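Long-range contacts in structural protein VP1 (Trichodysplasia spinulosa-associated polyomavirus, PDB 4U62), which forms the pentameric major capsid building block of a polyomavirus and probably carries the surface that engages sialylated receptors: residues N14-P19 with L273-V278; T23-Y28 with I73-L78; T151-N156 with A185-C190; L159-I164 with E189-D194. One frame throughout, in Å; residues are numbered along the deposited sequence.

Contact 1. Residues N14-P19 with L273-V278; sequences NLVTGP and LRKRTV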
# COMPACT_ATOMS: atom_id res chain seq x y z
N ASN A 14 -16.25 -36.02 15.84
CA ASN A 14 -17.08 -35.55 14.76
C ASN A 14 -17.94 -34.34 15.13
O ASN A 14 -18.19 -34.08 16.29
CB ASN A 14 -18.00 -36.66 14.24
CG ASN A 14 -17.22 -37.82 13.61
OD1 ASN A 14 -16.12 -37.65 13.08
ND2 ASN A 14 -17.79 -39.00 13.67
N LEU A 15 -18.40 -33.64 14.10
CA LEU A 15 -19.41 -32.61 14.28
C LEU A 15 -20.76 -33.20 14.69
O LEU A 15 -21.10 -34.32 14.30
CB LEU A 15 -19.59 -31.80 12.99
CG LEU A 15 -18.34 -31.15 12.41
CD1 LEU A 15 -18.71 -30.36 11.17
CD2 LEU A 15 -17.70 -30.24 13.43
N VAL A 16 -21.51 -32.45 15.50
CA VAL A 16 -22.87 -32.78 15.82
C VAL A 16 -23.77 -32.09 14.79
O VAL A 16 -23.63 -30.91 14.53
CB VAL A 16 -23.22 -32.32 17.26
CG1 VAL A 16 -24.69 -32.56 17.56
CG2 VAL A 16 -22.35 -33.07 18.26
N THR A 17 -24.67 -32.84 14.17
CA THR A 17 -25.52 -32.23 13.15
C THR A 17 -26.95 -32.19 13.64
O THR A 17 -27.28 -32.76 14.69
CB THR A 17 -25.47 -33.02 11.82
OG1 THR A 17 -25.66 -34.41 12.07
CG2 THR A 17 -24.15 -32.79 11.13
N GLY A 18 -27.79 -31.53 12.87
CA GLY A 18 -29.21 -31.54 13.12
C GLY A 18 -29.67 -30.22 13.69
O GLY A 18 -28.87 -29.27 13.79
N PRO A 19 -30.95 -30.14 14.06
CA PRO A 19 -31.47 -28.92 14.66
C PRO A 19 -30.68 -28.53 15.90
O PRO A 19 -30.24 -29.39 16.67
CB PRO A 19 -32.92 -29.26 15.01
CG PRO A 19 -33.05 -30.74 14.89
CD PRO A 19 -32.00 -31.17 13.92
N LEU A 273 -20.85 -20.38 15.84
CA LEU A 273 -20.36 -21.57 16.51
C LEU A 273 -21.16 -22.80 16.17
O LEU A 273 -22.35 -22.72 15.86
CB LEU A 273 -20.37 -21.35 18.03
CG LEU A 273 -19.64 -20.10 18.51
CD1 LEU A 273 -20.63 -18.99 18.84
CD2 LEU A 273 -18.76 -20.40 19.70
N ARG A 274 -20.51 -23.95 16.25
CA ARG A 274 -21.14 -25.24 15.99
C ARG A 274 -20.77 -26.23 17.07
O ARG A 274 -19.75 -26.07 17.74
CB ARG A 274 -20.71 -25.77 14.62
CG ARG A 274 -19.25 -26.19 14.57
CD ARG A 274 -18.83 -26.56 13.16
NE ARG A 274 -17.40 -26.80 13.09
CZ ARG A 274 -16.69 -26.89 11.96
NH1 ARG A 274 -17.30 -26.79 10.78
NH2 ARG A 274 -15.40 -27.12 12.01
N LYS A 275 -21.61 -27.25 17.24
CA LYS A 275 -21.34 -28.25 18.25
C LYS A 275 -20.34 -29.26 17.72
O LYS A 275 -20.52 -29.80 16.62
CB LYS A 275 -22.59 -28.97 18.65
CG LYS A 275 -23.58 -28.08 19.38
CD LYS A 275 -24.79 -28.88 19.80
CE LYS A 275 -25.83 -28.03 20.53
NZ LYS A 275 -27.04 -28.82 20.87
N ARG A 276 -19.33 -29.54 18.54
CA ARG A 276 -18.31 -30.55 18.23
C ARG A 276 -18.21 -31.58 19.35
O ARG A 276 -18.12 -31.22 20.52
CB ARG A 276 -16.97 -29.85 18.08
CG ARG A 276 -15.75 -30.77 17.99
CD ARG A 276 -15.60 -31.38 16.59
NE ARG A 276 -15.04 -30.40 15.68
CZ ARG A 276 -14.32 -30.70 14.59
NH1 ARG A 276 -13.82 -29.72 13.85
NH2 ARG A 276 -14.11 -31.96 14.28
N THR A 277 -18.20 -32.84 18.97
CA THR A 277 -17.95 -33.93 19.90
C THR A 277 -16.44 -34.04 20.15
O THR A 277 -15.64 -33.90 19.23
CB THR A 277 -18.50 -35.27 19.36
OG1 THR A 277 -19.89 -35.12 19.06
CG2 THR A 277 -18.31 -36.40 20.36
N VAL A 278 -16.06 -34.26 21.42
CA VAL A 278 -14.67 -34.41 21.84
C VAL A 278 -14.56 -35.63 22.75
O VAL A 278 -15.56 -36.09 23.35
CB VAL A 278 -14.11 -33.16 22.56
CG1 VAL A 278 -14.25 -31.93 21.68
CG2 VAL A 278 -14.82 -32.92 23.90
O HOH W 1 -20.46 -36.24 16.65
O HOH W 2 -21.75 -29.08 14.21
O HOH W 3 -27.83 -30.21 18.29
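N14 meets T277 through its carbonyl O, which takes the amide N-H of T277 at 3.0 Å, with the donor lying nearly on the line of the C=O bond. One residue on, L15 faces R276 as an antiparallel non-hydrogen-bonded pair, CA to CA 4.6 Å. L15 turns CG away from its own carbonyl carbon (chi1 -55°), and its CD2 lies over one face of each of two guanidinium groups, toward the rim, 3.5 Å from R274 NE and 3.5 Å from R276 NE. Both arginines give their NE to E91 in salt bridges, so the leucine lies against cations anchored on the neighbouring strand 86-99. V16 N-H reaches K275 O at 3.0 Å, a straight bond that approaches from above the carbonyl plane. Its CB packs on K275 CB, and CG2 comes within 3.3 Å of T277 OG1. Waters bridge along the pairing, L15 O to T277 OG1, V16 O to K275 O and P19 O to K275 NZ. This is a sheet edge near the surface, where two direct amide bonds are supplemented by bridging waters, and the leucine methyls, CD2 above all, cover part of two arginines that share E91, whose carboxylate probably offsets part of their charge.

Contact 2. Residues T23-Y28 with I73-L78; sequences TTIELY and INLPML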
# COMPACT_ATOMS: atom_id res chain seq x y z
N THR A 23 -25.07 -22.03 16.65
CA THR A 23 -25.55 -20.82 17.33
C THR A 23 -24.72 -19.62 16.89
O THR A 23 -23.60 -19.77 16.37
CB THR A 23 -25.56 -20.99 18.86
OG1 THR A 23 -26.49 -20.06 19.44
CG2 THR A 23 -24.20 -20.80 19.49
N THR A 24 -25.27 -18.42 17.08
CA THR A 24 -24.52 -17.20 16.82
C THR A 24 -24.48 -16.31 18.05
O THR A 24 -25.43 -16.27 18.85
CB THR A 24 -25.08 -16.39 15.65
OG1 THR A 24 -26.39 -15.93 15.99
CG2 THR A 24 -25.13 -17.22 14.40
N ILE A 25 -23.37 -15.61 18.22
CA ILE A 25 -23.18 -14.67 19.31
C ILE A 25 -22.85 -13.33 18.69
O ILE A 25 -21.94 -13.24 17.88
CB ILE A 25 -22.04 -15.11 20.26
CG1 ILE A 25 -22.45 -16.40 21.00
CG2 ILE A 25 -21.66 -14.00 21.25
CD1 ILE A 25 -23.50 -16.24 22.08
N GLU A 26 -23.60 -12.30 19.06
CA GLU A 26 -23.35 -10.93 18.66
C GLU A 26 -23.02 -10.11 19.90
O GLU A 26 -23.73 -10.21 20.92
CB GLU A 26 -24.59 -10.32 18.07
CG GLU A 26 -24.77 -10.36 16.59
CD GLU A 26 -25.85 -9.36 16.18
OE1 GLU A 26 -25.68 -8.65 15.18
OE2 GLU A 26 -26.84 -9.22 16.93
N LEU A 27 -21.99 -9.27 19.80
CA LEU A 27 -21.67 -8.35 20.89
C LEU A 27 -20.87 -7.17 20.39
O LEU A 27 -20.40 -7.18 19.27
CB LEU A 27 -20.87 -9.04 21.97
CG LEU A 27 -19.44 -9.46 21.61
CD1 LEU A 27 -18.50 -9.32 22.80
CD2 LEU A 27 -19.40 -10.88 21.09
N TYR A 28 -20.74 -6.15 21.22
CA TYR A 28 -19.75 -5.10 21.00
C TYR A 28 -18.93 -4.93 22.28
O TYR A 28 -19.37 -5.32 23.38
CB TYR A 28 -20.42 -3.78 20.59
CG TYR A 28 -21.31 -3.22 21.62
CD1 TYR A 28 -22.66 -3.57 21.66
CD2 TYR A 28 -20.84 -2.34 22.59
CE1 TYR A 28 -23.50 -3.08 22.64
CE2 TYR A 28 -21.68 -1.85 23.57
CZ TYR A 28 -22.99 -2.22 23.58
OH TYR A 28 -23.81 -1.73 24.56
N ILE A 73 -18.26 -14.55 27.21
CA ILE A 73 -19.67 -14.71 26.87
C ILE A 73 -20.11 -16.10 27.25
O ILE A 73 -19.47 -17.08 26.91
CB ILE A 73 -19.92 -14.50 25.37
CG1 ILE A 73 -19.44 -13.11 24.92
CG2 ILE A 73 -21.41 -14.66 25.06
CD1 ILE A 73 -18.45 -13.18 23.81
N ASN A 74 -21.21 -16.18 27.98
CA ASN A 74 -21.81 -17.45 28.36
C ASN A 74 -22.58 -18.01 27.19
O ASN A 74 -23.51 -17.37 26.69
CB ASN A 74 -22.79 -17.23 29.51
CG ASN A 74 -22.14 -16.70 30.78
OD1 ASN A 74 -21.21 -17.29 31.31
ND2 ASN A 74 -22.67 -15.58 31.31
N LEU A 75 -22.21 -19.19 26.72
CA LEU A 75 -22.90 -19.80 25.59
C LEU A 75 -24.08 -20.65 26.02
O LEU A 75 -24.26 -20.92 27.22
CB LEU A 75 -21.89 -20.66 24.81
CG LEU A 75 -20.71 -19.87 24.26
CD1 LEU A 75 -19.65 -20.84 23.76
CD2 LEU A 75 -21.15 -18.91 23.16
N PRO A 76 -24.94 -21.06 25.06
CA PRO A 76 -26.04 -21.92 25.47
C PRO A 76 -25.54 -23.18 26.15
O PRO A 76 -24.53 -23.75 25.73
CB PRO A 76 -26.74 -22.27 24.16
CG PRO A 76 -26.39 -21.18 23.23
CD PRO A 76 -25.00 -20.72 23.63
N MET A 77 -26.26 -23.62 27.17
CA MET A 77 -25.84 -24.78 27.94
C MET A 77 -25.81 -26.05 27.10
O MET A 77 -26.75 -26.34 26.37
CB MET A 77 -26.81 -25.04 29.10
CG MET A 77 -26.65 -24.04 30.22
SD MET A 77 -27.81 -24.40 31.56
CE MET A 77 -27.96 -22.78 32.30
N LEU A 78 -24.73 -26.81 27.23
CA LEU A 78 -24.62 -28.12 26.61
C LEU A 78 -24.80 -29.17 27.68
O LEU A 78 -23.84 -29.72 28.21
CB LEU A 78 -23.27 -28.25 25.94
CG LEU A 78 -23.05 -27.34 24.73
CD1 LEU A 78 -21.63 -27.44 24.19
CD2 LEU A 78 -24.05 -27.70 23.67
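Apolar side chains join I25 and L27 of strand 12-29 to I73 and L75, at and just beyond the end of strand 69-74, and no hydrogen bond crosses between the two segments. I25 CA and L75 CA, the nearest pair, are 8.1 Å apart, and the backbones run in roughly opposite directions, 155° apart, so they face one another instead of pairing edge to edge. I25 stands at the middle. Its CG2, held anti to the backbone N, meets I73 CG2 at 3.9 Å as the two isoleucines slide past each other in opposite directions, while its CG1 lies 3.6 Å from L75 CD2, the leucine crossing it at about a right angle. This lies toward the end of a beta sandwich, between its layers, consistent with the jelly roll of polyomavirus coat proteins: strand 12-29 pairs with 260-279, strand 69-74 with 241-254, and residues of the two layers meet between them. L27 reaches the same isoleucine at its far end, CD2 to I73 CD1 3.7 Å. The leucine takes the rarer setting with CG between backbone N and carbonyl carbon (chi1 68°), which presents both its methyls to I73 CD1. At the other end T23 points OG1 at P76 CG, 4.0 Å away, a looser touch. W90 of strand 86-99 packs on both T23 and L75, and P76 O accepts a hydrogen bond from W90 NE1. On the other side of strand 12-29, E26 packs on S196 and Y28 on P174 of a neighbouring subunit.

Contact 3. Residues T151-N156 with A185-C190; sequences TDYSAN and AFPVEC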
# COMPACT_ATOMS: atom_id res chain seq x y z
N THR A 151 9.04 1.15 34.38
CA THR A 151 7.75 1.85 34.42
C THR A 151 7.02 1.53 35.70
O THR A 151 6.88 0.37 36.07
CB THR A 151 6.87 1.49 33.21
OG1 THR A 151 7.63 1.67 32.01
CG2 THR A 151 5.63 2.38 33.16
N ASP A 152 6.55 2.59 36.36
CA ASP A 152 5.91 2.50 37.66
C ASP A 152 4.42 2.72 37.42
O ASP A 152 4.02 3.79 37.02
CB ASP A 152 6.50 3.58 38.58
CG ASP A 152 5.80 3.69 39.92
OD1 ASP A 152 4.89 2.89 40.22
OD2 ASP A 152 6.19 4.59 40.69
N TYR A 153 3.63 1.67 37.63
CA TYR A 153 2.20 1.67 37.35
C TYR A 153 1.35 1.97 38.59
O TYR A 153 0.12 1.85 38.54
CB TYR A 153 1.78 0.31 36.77
CG TYR A 153 2.36 0.06 35.40
CD1 TYR A 153 1.87 0.72 34.28
CD2 TYR A 153 3.41 -0.83 35.23
CE1 TYR A 153 2.39 0.52 33.01
CE2 TYR A 153 3.95 -1.04 33.96
CZ TYR A 153 3.44 -0.37 32.87
OH TYR A 153 3.96 -0.58 31.63
N SER A 154 2.00 2.33 39.68
CA SER A 154 1.32 2.45 40.99
C SER A 154 0.37 3.65 41.11
O SER A 154 -0.33 3.75 42.12
CB SER A 154 2.33 2.47 42.13
OG SER A 154 3.08 3.67 42.16
N ALA A 155 0.32 4.54 40.12
CA ALA A 155 -0.72 5.60 40.14
C ALA A 155 -2.11 5.02 40.02
O ALA A 155 -3.09 5.66 40.39
CB ALA A 155 -0.49 6.63 39.04
N ASN A 156 -2.22 3.81 39.47
CA ASN A 156 -3.49 3.14 39.30
C ASN A 156 -3.36 1.66 39.69
O ASN A 156 -2.91 0.83 38.90
CB ASN A 156 -3.99 3.29 37.87
CG ASN A 156 -5.33 2.61 37.64
OD1 ASN A 156 -5.95 2.05 38.56
ND2 ASN A 156 -5.79 2.65 36.40
N ALA A 185 -7.94 -3.26 32.19
CA ALA A 185 -6.98 -3.43 33.27
C ALA A 185 -5.57 -3.85 32.88
O ALA A 185 -4.65 -3.68 33.66
CB ALA A 185 -7.51 -4.45 34.28
N PHE A 186 -5.43 -4.49 31.72
CA PHE A 186 -4.13 -4.99 31.27
C PHE A 186 -3.61 -3.98 30.25
O PHE A 186 -4.17 -3.88 29.16
CB PHE A 186 -4.28 -6.39 30.61
CG PHE A 186 -4.46 -7.51 31.61
CD1 PHE A 186 -5.69 -7.75 32.21
CD2 PHE A 186 -3.39 -8.31 31.97
CE1 PHE A 186 -5.85 -8.79 33.14
CE2 PHE A 186 -3.54 -9.35 32.87
CZ PHE A 186 -4.76 -9.58 33.46
N PRO A 187 -2.54 -3.25 30.58
CA PRO A 187 -2.05 -2.28 29.60
C PRO A 187 -1.52 -2.88 28.30
O PRO A 187 -0.77 -3.85 28.31
CB PRO A 187 -0.92 -1.56 30.35
CG PRO A 187 -1.24 -1.75 31.80
CD PRO A 187 -1.83 -3.13 31.87
N VAL A 188 -1.86 -2.25 27.19
CA VAL A 188 -1.36 -2.65 25.89
C VAL A 188 0.16 -2.51 25.83
O VAL A 188 0.85 -3.34 25.20
CB VAL A 188 -2.10 -1.84 24.79
CG1 VAL A 188 -1.54 -2.06 23.41
CG2 VAL A 188 -3.58 -2.18 24.86
N GLU A 189 0.68 -1.48 26.50
CA GLU A 189 2.11 -1.15 26.36
C GLU A 189 3.04 -2.20 26.93
O GLU A 189 4.24 -2.17 26.66
CB GLU A 189 2.43 0.18 27.03
CG GLU A 189 2.33 0.16 28.55
CD GLU A 189 2.76 1.47 29.17
OE1 GLU A 189 2.29 2.52 28.66
OE2 GLU A 189 3.53 1.44 30.16
N CYS A 190 2.53 -3.08 27.79
CA CYS A 190 3.38 -4.10 28.42
C CYS A 190 2.91 -5.54 28.31
O CYS A 190 3.64 -6.45 28.75
CB CYS A 190 3.69 -3.77 29.88
SG CYS A 190 2.23 -3.71 30.97
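A buried tyrosine-carboxylate bond between two loops, one after strand 141-144 and one before strand 191-193, defines this contact: Y153 OH donates to E189 OE2 at 2.5 Å, a short bond. The hydroxyl arrives on the anti side of the carboxylate, 15° out of its plane, and the carboxylate plane is turned 63° from the ring, which it meets at the edge. E189 reaches across with an extended chain whose CG sits between backbone N and carbonyl carbon (chi1 68°). Its other oxygen, OE1, is held by H109 of a neighbouring subunit, so both carboxylate oxygens are engaged and the group is fixed in rotation. Around the phenol, C190 SG lies obliquely, 4.8 Å from the ring centroid, a cysteine sulfur-aromatic contact; P187 CG approaches CE1 of Y153 more loosely at 4.4 Å. T151 CG2 lies over one face of the ring, toward its rim. Y153 itself opens a type I turn to N156, and the preceding D152 shapes it: its OD1 accepts from S154 N, an Asx turn, and also from S154 OG. C190 touches F144 of strand 141-144, and V106 of the neighbouring subunit packs on E189, placing the bond at a subunit interface.

Contact 4. Residues L159-I164 with E189-D194; sequences LVVPPI and ECWCPD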
# COMPACT_ATOMS: atom_id res chain seq x y z
N LEU A 159 -4.64 -1.57 37.60
CA LEU A 159 -3.95 -2.16 36.44
C LEU A 159 -3.31 -3.47 36.88
O LEU A 159 -2.79 -3.55 37.99
CB LEU A 159 -2.89 -1.23 35.89
CG LEU A 159 -3.36 0.11 35.36
CD1 LEU A 159 -2.17 0.95 34.94
CD2 LEU A 159 -4.34 -0.05 34.21
N VAL A 160 -3.34 -4.48 36.02
CA VAL A 160 -2.72 -5.76 36.30
C VAL A 160 -1.35 -5.77 35.60
O VAL A 160 -1.26 -5.72 34.37
CB VAL A 160 -3.58 -6.95 35.82
CG1 VAL A 160 -2.88 -8.27 36.09
CG2 VAL A 160 -4.94 -6.91 36.48
N VAL A 161 -0.31 -5.78 36.43
CA VAL A 161 1.08 -5.80 35.99
C VAL A 161 1.88 -6.72 36.91
O VAL A 161 1.41 -7.09 37.98
CB VAL A 161 1.68 -4.39 36.00
CG1 VAL A 161 0.96 -3.52 34.97
CG2 VAL A 161 1.66 -3.77 37.40
N PRO A 162 3.10 -7.09 36.50
CA PRO A 162 3.89 -7.97 37.35
C PRO A 162 4.28 -7.32 38.70
O PRO A 162 4.41 -6.11 38.76
CB PRO A 162 5.15 -8.24 36.52
CG PRO A 162 4.72 -7.99 35.10
CD PRO A 162 3.79 -6.81 35.23
N PRO A 163 4.49 -8.13 39.74
CA PRO A 163 4.83 -7.61 41.05
C PRO A 163 6.29 -7.25 41.22
O PRO A 163 6.65 -6.60 42.21
CB PRO A 163 4.47 -8.77 41.98
CG PRO A 163 4.69 -9.99 41.16
CD PRO A 163 4.33 -9.60 39.76
N ILE A 164 7.13 -7.69 40.28
CA ILE A 164 8.54 -7.35 40.29
C ILE A 164 8.93 -6.80 38.92
O ILE A 164 8.25 -7.06 37.91
CB ILE A 164 9.43 -8.55 40.69
CG1 ILE A 164 9.21 -9.75 39.78
CG2 ILE A 164 9.16 -8.95 42.13
CD1 ILE A 164 10.23 -10.86 40.00
N GLU A 189 0.68 -1.48 26.50
CA GLU A 189 2.11 -1.15 26.36
C GLU A 189 3.04 -2.20 26.93
O GLU A 189 4.24 -2.17 26.66
CB GLU A 189 2.43 0.18 27.03
CG GLU A 189 2.33 0.16 28.55
CD GLU A 189 2.76 1.47 29.17
OE1 GLU A 189 2.29 2.52 28.66
OE2 GLU A 189 3.53 1.44 30.16
N CYS A 190 2.53 -3.08 27.79
CA CYS A 190 3.38 -4.10 28.42
C CYS A 190 2.91 -5.54 28.31
O CYS A 190 3.64 -6.45 28.75
CB CYS A 190 3.69 -3.77 29.88
SG CYS A 190 2.23 -3.71 30.97
N TRP A 191 1.74 -5.78 27.72
CA TRP A 191 1.23 -7.13 27.53
C TRP A 191 0.89 -7.33 26.09
O TRP A 191 0.19 -6.51 25.50
CB TRP A 191 -0.03 -7.36 28.34
CG TRP A 191 0.13 -7.34 29.84
CD1 TRP A 191 -0.40 -6.41 30.71
CD2 TRP A 191 0.79 -8.31 30.66
NE1 TRP A 191 -0.07 -6.72 31.99
CE2 TRP A 191 0.64 -7.90 32.00
CE3 TRP A 191 1.52 -9.48 30.40
CZ2 TRP A 191 1.17 -8.61 33.07
CZ3 TRP A 191 2.04 -10.20 31.48
CH2 TRP A 191 1.89 -9.75 32.79
N CYS A 192 1.36 -8.44 25.53
CA CYS A 192 1.11 -8.82 24.14
C CYS A 192 0.69 -10.28 24.09
O CYS A 192 0.87 -11.02 25.06
CB CYS A 192 2.35 -8.57 23.29
SG CYS A 192 3.79 -9.56 23.74
N PRO A 193 0.12 -10.71 22.97
CA PRO A 193 -0.18 -12.15 22.90
C PRO A 193 1.05 -13.02 23.04
O PRO A 193 2.09 -12.72 22.44
CB PRO A 193 -0.85 -12.31 21.53
CG PRO A 193 -1.33 -10.94 21.17
CD PRO A 193 -0.34 -9.98 21.79
N ASP A 194 0.94 -14.11 23.79
CA ASP A 194 2.03 -15.08 23.94
C ASP A 194 1.99 -16.05 22.77
O ASP A 194 1.09 -16.90 22.68
CB ASP A 194 1.87 -15.83 25.28
CG ASP A 194 2.95 -16.85 25.53
OD1 ASP A 194 3.83 -17.08 24.64
OD2 ASP A 194 2.90 -17.46 26.63
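W191 sets the edge of its indole against the carbonyl of V160, with P162 beside it, and its pyrrole nitrogen carries the main bond: NE1 donates to V160 O at 2.8 Å, with an N-H...O angle of 157°. The oxygen sits close to the ring plane, while the donor is tilted 22° from the plane of the carbonyl, so the peptide is gripped at the rim of the indole. With CG anti to its carbonyl carbon (chi1 -66°), the tryptophan swings its six-membered ring toward the proline, CZ2 to P162 CD 3.8 Å. V161, between them, offers its CA to the edge at CZ2 and sends CG1 toward C190 SG, 4.2 Å away, so the cysteine's sulfur borders the same patch. F144 and F186 each meet the indole edge-to-face, adding aromatic walls, and V160 in turn packs on F186. Thus one hydrogen bond satisfies a buried indole N-H, and ring carbons and the V161-C190 touch make up the rest. The loop 159-164 is thereby tied to strand 191-193, an outer strand of the small antiparallel sheet it forms with 141-144 and 177-179: a tryptophan anchoring an irregular loop onto the sheet beside it.

Overall arrangement
The four contacts fall into two pairs. Contacts 1 and 2 share strand 12-29 and join directly: L273 N probably hydrogen-bonds to T23 O at 2.9 Å and L273 CD1 packs on I25 CG1 at 3.8 Å, so sheet edge and sandwich packing run into one another. Contacts 3 and 4 lie with centres about 7 Å apart, share E189 and C190, and meet again where V160 N reaches A185 O at 2.8 Å; both touch the same neighbouring subunit. Between the pairs there is no touch: contacts 1 and 3, on opposite sides of the chain's centre, have centres about 41 Å apart, and contacts 2 and 3 about 31 Å.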